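Local coordinates for periphilin-1 (Homo sapiens, PDB 6SWG), which is a subunit of the HUSH epigenetic silencing complex, in which its C-terminal helical domain probably mediates assembly with a partner protein, at residues A29-E34 with V80-H85; Q37-D42 with H73-R78. One frame throughout, in Å; residues are numbered along the deposited sequence.

Both contacts join the same two elements, helix 23-56 and helix 61-93, which run antiparallel as a hairpin. Contact 2 lies nearer the turn, contact 1 nearer the termini; their centres are about 11 Å apart, that of contact 2 about 1 Å and that of contact 1 about 11 Å from the centre of the chain. Each is partly buried, with two buried residues among the four that touch. Their chemistry differs: 29-34 with 80-85 adds a salt-bridge network to its threonine-leucine packing, while 37-42 with 73-78 sets a tyrosine ring against an isoleucine and a glycine, with no charged pair across the interface.

Contact 1 of 2, residues A29-E34 with V80-H85; sequences ASKTKE and VEELKH
A salt-bridge network of Lys31, Glu34 and Glu82 spans this part of the hairpin. Lys31 NZ forms a salt bridge at 3.5 Å with Glu82 OE2 on the other helix, and donates a shorter hydrogen bond of 2.8 Å to Glu34 OE1 one turn along its own helix. That bond arrives on the syn side of the Glu34 carboxylate, 17° out of its plane. The lysine chain bends at chi2 (57°) and then runs extended to NZ; it crosses the extended Glu82 side chain at about a right angle. Placed between two carboxylates, the ammonium probably offsets the repulsion between them.

These residues belong to the antiparallel helical hairpin of the periphilin C-terminal domain: the segment axes approach to 10.3 Å at 159°, with Thr32 and Leu83 nearest in register. Beside the charges, Leu83 points its forked end at the threonine hydroxyl, CD1 at 3.5 Å and CD2 at 3.6 Å from Thr32 OG1. That oxygen has its polar partner in its own helix, a hydrogen bond to the carbonyl of Ile28. Leu83 also packs on Ile35, and both Thr32 and Leu83 touch apolar side chains of another protein's chain.

Contact 2 of 2, residues Q37-D42 with H73-R78; sequences QVYRQD and HEIGER
The segment axes of 37-42 and 73-78 run close to antiparallel, at 171° and 10.8 Å apart, and the alpha carbons of Tyr39 and Gly76 are the nearest pair at 7.3 Å. The tyrosine ring carries the contact between the helices. With CG anti to the backbone N (chi1 -176°), the ring reaches the second helix at Ile75 and Gly76. Ile75 CG2 comes in at the ring edge, near its plane, 3.7 Å from Tyr39 CD1. Farther along the ring, Tyr39 CE1 stands 3.6 Å from Gly76 N, approached obliquely, and Tyr39 CZ is 3.9 Å from Gly76 CA. With no side chain on Gly76, the ring meets main-chain atoms directly. Its hydroxyl passes on to hydrogen-bond the carbonyl of Leu72, which gives the hydroxyl of this buried residue a partner. Asp42, one turn along from Tyr39, brings OD2 only to 4.3 Å from Ile75 CG2, a peripheral touch. Losing the ring of Tyr39 to an alanine is likely to leave Ile75 and Gly76 without their packing partner and the Leu72 carbonyl without the phenol's hydrogen bond.

Glu74 forms a salt bridge with Arg78 in its own helix and another with Lys56 of the second subunit, while Tyr39 also packs on an apolar side chain of another protein's chain. No hydrogen bond or salt bridge joins the two segments directly, which implies that they are held by van der Waals packing of one ring on Ile75 and on the Gly76 main chain, the ring's polar end being fixed just beyond them at Leu72.

Contact 1 of 2, residues A29-E34 with V80-H85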
ATOM      1  N   ALA B  29     -17.894  19.278   8.210  1.00 80.70           N
ATOM      2  CA  ALA B  29     -18.437  17.918   8.115  1.00 80.37           C
ATOM      3  C   ALA B  29     -17.818  17.148   6.955  1.00 79.08           C
ATOM      4  O   ALA B  29     -17.453  15.981   7.114  1.00 79.59           O
ATOM      5  CB  ALA B  29     -19.967  17.968   7.940  1.00 80.06           C
ATOM      6  N   SER B  30     -17.691  17.784   5.784  1.00 82.96           N
ATOM      7  CA  SER B  30     -17.105  17.120   4.635  1.00 97.71           C
ATOM      8  C   SER B  30     -15.629  16.851   4.856  1.00 97.79           C
ATOM      9  O   SER B  30     -15.140  15.775   4.497  1.00 96.36           O
ATOM     10  CB  SER B  30     -17.288  17.947   3.373  1.00 94.73           C
ATOM     11  OG  SER B  30     -18.608  17.846   2.946  1.00109.79           O
ATOM     12  N   LYS B  31     -14.902  17.828   5.431  1.00 92.96           N
ATOM     13  CA  LYS B  31     -13.485  17.616   5.712  1.00 88.31           C
ATOM     14  C   LYS B  31     -13.300  16.457   6.661  1.00 83.86           C
ATOM     15  O   LYS B  31     -12.408  15.625   6.482  1.00 83.35           O
ATOM     16  CB  LYS B  31     -12.860  18.864   6.342  1.00 88.86           C
ATOM     17  CG  LYS B  31     -11.325  18.858   6.406  1.00 89.35           C
ATOM     18  CD  LYS B  31     -10.659  18.680   5.036  1.00 93.55           C
ATOM     19  CE  LYS B  31      -9.155  18.461   5.146  1.00 97.26           C
ATOM     20  NZ  LYS B  31      -8.508  18.393   3.805  1.00101.67           N
ATOM     21  N   THR B  32     -14.191  16.341   7.623  1.00 78.73           N
ATOM     22  CA  THR B  32     -14.117  15.248   8.556  1.00 77.62           C
ATOM     23  C   THR B  32     -14.364  13.941   7.840  1.00 77.98           C
ATOM     24  O   THR B  32     -13.627  12.960   8.042  1.00 78.25           O
ATOM     25  CB  THR B  32     -15.148  15.468   9.674  1.00 79.31           C
ATOM     26  OG1 THR B  32     -14.850  16.684  10.405  1.00 78.85           O
ATOM     27  CG2 THR B  32     -15.154  14.304  10.591  1.00 73.98           C
ATOM     28  N   LYS B  33     -15.356  13.920   6.957  1.00 77.13           N
ATOM     29  CA  LYS B  33     -15.637  12.674   6.257  1.00 81.56           C
ATOM     30  C   LYS B  33     -14.448  12.247   5.391  1.00 81.17           C
ATOM     31  O   LYS B  33     -14.060  11.062   5.389  1.00 82.52           O
ATOM     32  CB  LYS B  33     -16.911  12.830   5.443  1.00 84.46           C
ATOM     33  CG  LYS B  33     -17.232  11.601   4.649  1.00 95.08           C
ATOM     34  CD  LYS B  33     -18.563  11.772   3.913  1.00106.07           C
ATOM     35  CE  LYS B  33     -18.980  10.522   3.090  1.00113.63           C
ATOM     36  NZ  LYS B  33     -20.426  10.699   2.597  1.00119.55           N
ATOM     37  N   GLU B  34     -13.835  13.202   4.689  1.00 79.85           N
ATOM     38  CA  GLU B  34     -12.677  12.894   3.856  1.00 84.14           C
ATOM     39  C   GLU B  34     -11.520  12.340   4.695  1.00 83.65           C
ATOM     40  O   GLU B  34     -10.902  11.325   4.335  1.00 78.67           O
ATOM     41  CB  GLU B  34     -12.267  14.131   3.085  1.00 89.22           C
ATOM     42  CG  GLU B  34     -10.923  14.045   2.399  1.00 93.80           C
ATOM     43  CD  GLU B  34     -10.416  15.459   2.009  1.00 98.33           C
ATOM     44  OE1 GLU B  34     -10.123  16.283   2.917  1.00 98.36           O
ATOM     45  OE2 GLU B  34     -10.327  15.759   0.802  1.00 99.93           O
ATOM     46  N   VAL B  80      -6.331  14.005  13.484  1.00 83.12           N
ATOM     47  CA  VAL B  80      -6.883  14.979  14.410  1.00 84.15           C
ATOM     48  C   VAL B  80      -6.267  16.350  14.158  1.00 84.94           C
ATOM     49  O   VAL B  80      -6.998  17.355  13.973  1.00 82.64           O
ATOM     50  CB  VAL B  80      -6.659  14.517  15.855  1.00 86.48           C
ATOM     51  CG1 VAL B  80      -7.085  15.617  16.843  1.00 83.82           C
ATOM     52  CG2 VAL B  80      -7.317  13.121  16.065  1.00 84.13           C
ATOM     53  N   GLU B  81      -4.912  16.407  14.058  1.00 83.92           N
ATOM     54  CA  GLU B  81      -4.278  17.698  13.827  1.00 84.07           C
ATOM     55  C   GLU B  81      -4.776  18.307  12.524  1.00 81.33           C
ATOM     56  O   GLU B  81      -5.061  19.503  12.465  1.00 79.40           O
ATOM     57  CB  GLU B  81      -2.769  17.614  13.802  1.00 92.29           C
ATOM     58  CG  GLU B  81      -2.197  18.890  14.425  1.00110.54           C
ATOM     59  CD  GLU B  81      -2.348  20.149  13.510  1.00124.12           C
ATOM     60  OE1 GLU B  81      -1.944  20.034  12.315  1.00128.34           O
ATOM     61  OE2 GLU B  81      -2.901  21.227  13.957  1.00126.90           O
ATOM     62  N   GLU B  82      -4.947  17.481  11.490  1.00 83.31           N
ATOM     63  CA  GLU B  82      -5.364  17.972  10.188  1.00 86.91           C
ATOM     64  C   GLU B  82      -6.691  18.701  10.304  1.00 84.27           C
ATOM     65  O   GLU B  82      -6.808  19.863   9.901  1.00 78.55           O
ATOM     66  CB  GLU B  82      -5.490  16.796   9.228  1.00 91.97           C
ATOM     67  CG  GLU B  82      -6.026  17.219   7.898  1.00 99.69           C
ATOM     68  CD  GLU B  82      -5.863  16.156   6.804  1.00 99.64           C
ATOM     69  OE1 GLU B  82      -5.408  15.034   7.117  1.00 97.65           O
ATOM     70  OE2 GLU B  82      -6.136  16.500   5.618  1.00 99.73           O
ATOM     71  N   LEU B  83      -7.651  18.092  11.030  1.00 87.95           N
ATOM     72  CA  LEU B  83      -8.970  18.699  11.144  1.00 84.64           C
ATOM     73  C   LEU B  83      -8.871  20.022  11.900  1.00 80.64           C
ATOM     74  O   LEU B  83      -9.456  21.041  11.478  1.00 76.43           O
ATOM     75  CB  LEU B  83      -9.930  17.741  11.839  1.00 81.90           C
ATOM     76  CG  LEU B  83     -11.329  18.351  11.993  1.00 82.70           C
ATOM     77  CD1 LEU B  83     -11.965  18.695  10.684  1.00 81.21           C
ATOM     78  CD2 LEU B  83     -12.240  17.372  12.747  1.00 82.07           C
ATOM     79  N   LYS B  84      -8.063  20.052  12.970  1.00 81.43           N
ATOM     80  CA  LYS B  84      -7.913  21.318  13.696  1.00 83.66           C
ATOM     81  C   LYS B  84      -7.309  22.378  12.792  1.00 87.75           C
ATOM     82  O   LYS B  84      -7.845  23.489  12.674  1.00 89.03           O
ATOM     83  CB  LYS B  84      -7.079  21.154  14.947  1.00 90.95           C
ATOM     84  CG  LYS B  84      -7.763  20.332  15.987  1.00108.97           C
ATOM     85  CD  LYS B  84      -6.874  20.184  17.225  1.00112.17           C
ATOM     86  CE  LYS B  84      -7.547  19.310  18.270  1.00111.44           C
ATOM     87  NZ  LYS B  84      -6.850  19.208  19.606  1.00113.97           N
ATOM     88  N   HIS B  85      -6.288  21.996  12.027  1.00 91.54           N
ATOM     89  CA  HIS B  85      -5.699  22.937  11.085  1.00 89.18           C
ATOM     90  C   HIS B  85      -6.764  23.525  10.178  1.00 79.16           C
ATOM     91  O   HIS B  85      -6.873  24.755  10.061  1.00 76.36           O
ATOM     92  CB  HIS B  85      -4.616  22.293  10.249  1.00 94.04           C
ATOM     93  CG  HIS B  85      -3.707  23.302   9.648  1.00 99.78           C
ATOM     94  ND1 HIS B  85      -3.626  23.510   8.293  1.00102.01           N
ATOM     95  CD2 HIS B  85      -2.891  24.215  10.223  1.00105.17           C
ATOM     96  CE1 HIS B  85      -2.770  24.486   8.056  1.00103.25           C
ATOM     97  NE2 HIS B  85      -2.304  24.921   9.210  1.00105.49           N
TER

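Contact 2 of 2, residues Q37-D42 with H73-R78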
ATOM      1  N   GLN B  37     -12.215   8.801   5.622  1.00 84.97           N
ATOM      2  CA  GLN B  37     -12.031   7.832   4.556  1.00 88.27           C
ATOM      3  C   GLN B  37     -10.548   7.541   4.362  1.00 84.64           C
ATOM      4  O   GLN B  37     -10.115   6.376   4.260  1.00 80.97           O
ATOM      5  CB  GLN B  37     -12.648   8.359   3.260  1.00 91.21           C
ATOM      6  CG  GLN B  37     -14.123   8.429   3.370  1.00 98.05           C
ATOM      7  CD  GLN B  37     -14.779   9.102   2.182  1.00108.38           C
ATOM      8  OE1 GLN B  37     -14.141   9.853   1.419  1.00111.46           O
ATOM      9  NE2 GLN B  37     -16.086   8.863   2.028  1.00112.80           N
ATOM     10  N   VAL B  38      -9.748   8.594   4.315  1.00 84.77           N
ATOM     11  CA  VAL B  38      -8.325   8.371   4.138  1.00 86.37           C
ATOM     12  C   VAL B  38      -7.794   7.520   5.280  1.00 84.78           C
ATOM     13  O   VAL B  38      -7.040   6.564   5.059  1.00 83.59           O
ATOM     14  CB  VAL B  38      -7.579   9.706   4.010  1.00 89.10           C
ATOM     15  CG1 VAL B  38      -6.103   9.447   4.030  1.00 87.55           C
ATOM     16  CG2 VAL B  38      -8.013  10.433   2.721  1.00 88.49           C
ATOM     17  N   TYR B  39      -8.223   7.803   6.511  1.00 81.46           N
ATOM     18  CA  TYR B  39      -7.668   7.049   7.617  1.00 80.57           C
ATOM     19  C   TYR B  39      -8.080   5.595   7.501  1.00 86.22           C
ATOM     20  O   TYR B  39      -7.268   4.701   7.780  1.00 88.73           O
ATOM     21  CB  TYR B  39      -8.098   7.657   8.957  1.00 81.56           C
ATOM     22  CG  TYR B  39      -7.482   6.989  10.160  1.00 77.09           C
ATOM     23  CD1 TYR B  39      -6.088   6.950  10.330  1.00 77.04           C
ATOM     24  CD2 TYR B  39      -8.277   6.418  11.129  1.00 78.79           C
ATOM     25  CE1 TYR B  39      -5.493   6.284  11.420  1.00 71.31           C
ATOM     26  CE2 TYR B  39      -7.718   5.814  12.266  1.00 76.83           C
ATOM     27  CZ  TYR B  39      -6.326   5.772  12.386  1.00 75.67           C
ATOM     28  OH  TYR B  39      -5.798   5.147  13.480  1.00 82.48           O
ATOM     29  N   ARG B  40      -9.331   5.331   7.088  1.00 89.20           N
ATOM     30  CA  ARG B  40      -9.808   3.957   7.028  1.00 95.01           C
ATOM     31  C   ARG B  40      -8.997   3.183   6.013  1.00 90.30           C
ATOM     32  O   ARG B  40      -8.588   2.046   6.256  1.00 86.76           O
ATOM     33  CB  ARG B  40     -11.293   3.913   6.674  1.00108.29           C
ATOM     34  CG  ARG B  40     -11.864   2.497   6.556  1.00124.04           C
ATOM     35  CD  ARG B  40     -13.381   2.490   6.270  1.00141.30           C
ATOM     36  NE  ARG B  40     -14.005   1.312   6.866  1.00157.40           N
ATOM     37  CZ  ARG B  40     -14.728   1.318   7.982  1.00170.87           C
ATOM     38  NH1 ARG B  40     -14.972   2.446   8.638  1.00175.26           N
ATOM     39  NH2 ARG B  40     -15.227   0.183   8.436  1.00176.55           N
ATOM     40  N   GLN B  41      -8.767   3.801   4.866  1.00 93.02           N
ATOM     41  CA  GLN B  41      -7.895   3.250   3.841  1.00 95.76           C
ATOM     42  C   GLN B  41      -6.519   2.898   4.394  1.00 90.43           C
ATOM     43  O   GLN B  41      -6.013   1.797   4.168  1.00 89.29           O
ATOM     44  CB  GLN B  41      -7.760   4.296   2.741  1.00104.30           C
ATOM     45  CG  GLN B  41      -6.832   3.966   1.601  1.00114.79           C
ATOM     46  CD  GLN B  41      -7.466   3.035   0.605  1.00123.03           C
ATOM     47  OE1 GLN B  41      -8.597   2.563   0.821  1.00124.31           O
ATOM     48  NE2 GLN B  41      -6.771   2.787  -0.516  1.00127.10           N
ATOM     49  N   ASP B  42      -5.892   3.827   5.122  1.00 85.60           N
ATOM     50  CA  ASP B  42      -4.568   3.546   5.666  1.00 81.93           C
ATOM     51  C   ASP B  42      -4.608   2.411   6.679  1.00 80.42           C
ATOM     52  O   ASP B  42      -3.747   1.519   6.656  1.00 80.72           O
ATOM     53  CB  ASP B  42      -3.972   4.793   6.286  1.00 84.29           C
ATOM     54  CG  ASP B  42      -3.778   5.932   5.261  1.00 89.39           C
ATOM     55  OD1 ASP B  42      -3.765   5.715   4.002  1.00 88.19           O
ATOM     56  OD2 ASP B  42      -3.621   7.062   5.767  1.00 90.65           O
ATOM     57  N   HIS B  73      -1.694   4.815  15.653  1.00 86.60           N
ATOM     58  CA  HIS B  73      -1.927   5.873  16.625  1.00 90.08           C
ATOM     59  C   HIS B  73      -1.393   7.209  16.128  1.00 89.68           C
ATOM     60  O   HIS B  73      -2.123   8.220  16.122  1.00 86.19           O
ATOM     61  CB  HIS B  73      -1.271   5.495  17.924  1.00 92.07           C
ATOM     62  CG  HIS B  73      -1.356   6.549  18.960  1.00100.13           C
ATOM     63  ND1 HIS B  73      -2.524   6.834  19.637  1.00102.80           N
ATOM     64  CD2 HIS B  73      -0.418   7.395  19.452  1.00104.44           C
ATOM     65  CE1 HIS B  73      -2.296   7.794  20.521  1.00103.99           C
ATOM     66  NE2 HIS B  73      -1.023   8.147  20.435  1.00105.48           N
ATOM     67  N   GLU B  74      -0.152   7.218  15.624  1.00 95.92           N
ATOM     68  CA  GLU B  74       0.447   8.476  15.211  1.00115.16           C
ATOM     69  C   GLU B  74      -0.329   9.068  14.044  1.00 94.34           C
ATOM     70  O   GLU B  74      -0.685  10.251  14.040  1.00 85.11           O
ATOM     71  CB  GLU B  74       1.903   8.263  14.835  1.00129.13           C
ATOM     72  CG  GLU B  74       2.599   9.507  14.363  1.00138.06           C
ATOM     73  CD  GLU B  74       4.040   9.262  13.996  1.00147.65           C
ATOM     74  OE1 GLU B  74       4.476   8.096  14.013  1.00150.66           O
ATOM     75  OE2 GLU B  74       4.762  10.244  13.741  1.00152.08           O
ATOM     76  N   ILE B  75      -0.635   8.238  13.056  1.00 83.29           N
ATOM     77  CA  ILE B  75      -1.457   8.678  11.936  1.00 81.29           C
ATOM     78  C   ILE B  75      -2.808   9.170  12.437  1.00 80.91           C
ATOM     79  O   ILE B  75      -3.324  10.203  11.976  1.00 79.62           O
ATOM     80  CB  ILE B  75      -1.601   7.518  10.928  1.00 80.89           C
ATOM     81  CG1 ILE B  75      -0.259   7.124  10.277  1.00 80.58           C
ATOM     82  CG2 ILE B  75      -2.518   7.913   9.797  1.00 78.23           C
ATOM     83  CD1 ILE B  75      -0.275   5.716   9.703  1.00 79.46           C
ATOM     84  N   GLY B  76      -3.397   8.439  13.406  1.00 81.36           N
ATOM     85  CA  GLY B  76      -4.638   8.907  14.006  1.00 80.20           C
ATOM     86  C   GLY B  76      -4.506  10.333  14.496  1.00 85.73           C
ATOM     87  O   GLY B  76      -5.273  11.210  14.080  1.00 84.13           O
ATOM     88  N   GLU B  77      -3.432  10.610  15.261  1.00 93.32           N
ATOM     89  CA  GLU B  77      -3.212  11.946  15.791  1.00105.42           C
ATOM     90  C   GLU B  77      -3.041  12.966  14.664  1.00 96.23           C
ATOM     91  O   GLU B  77      -3.601  14.072  14.732  1.00 90.37           O
ATOM     92  CB  GLU B  77      -2.002  11.935  16.714  1.00126.93           C
ATOM     93  CG  GLU B  77      -2.233  11.099  17.971  1.00145.67           C
ATOM     94  CD  GLU B  77      -3.611  11.307  18.600  1.00154.83           C
ATOM     95  OE1 GLU B  77      -3.805  12.334  19.272  1.00158.37           O
ATOM     96  OE2 GLU B  77      -4.507  10.455  18.404  1.00156.47           O
ATOM     97  N   ARG B  78      -2.316  12.601  13.589  1.00 93.16           N
ATOM     98  CA  ARG B  78      -2.150  13.558  12.493  1.00 95.66           C
ATOM     99  C   ARG B  78      -3.492  13.911  11.869  1.00 90.47           C
ATOM    100  O   ARG B  78      -3.726  15.066  11.496  1.00 87.33           O
ATOM    101  CB  ARG B  78      -1.167  13.048  11.442  1.00102.38           C
ATOM    102  CG  ARG B  78       0.282  13.093  11.944  1.00116.13           C
ATOM    103  CD  ARG B  78       1.271  12.634  10.896  1.00129.49           C
ATOM    104  NE  ARG B  78       2.627  12.504  11.422  1.00146.35           N
ATOM    105  CZ  ARG B  78       3.627  11.921  10.765  1.00159.60           C
ATOM    106  NH1 ARG B  78       3.420  11.414   9.556  1.00158.64           N
ATOM    107  NH2 ARG B  78       4.834  11.846  11.317  1.00170.33           N
TER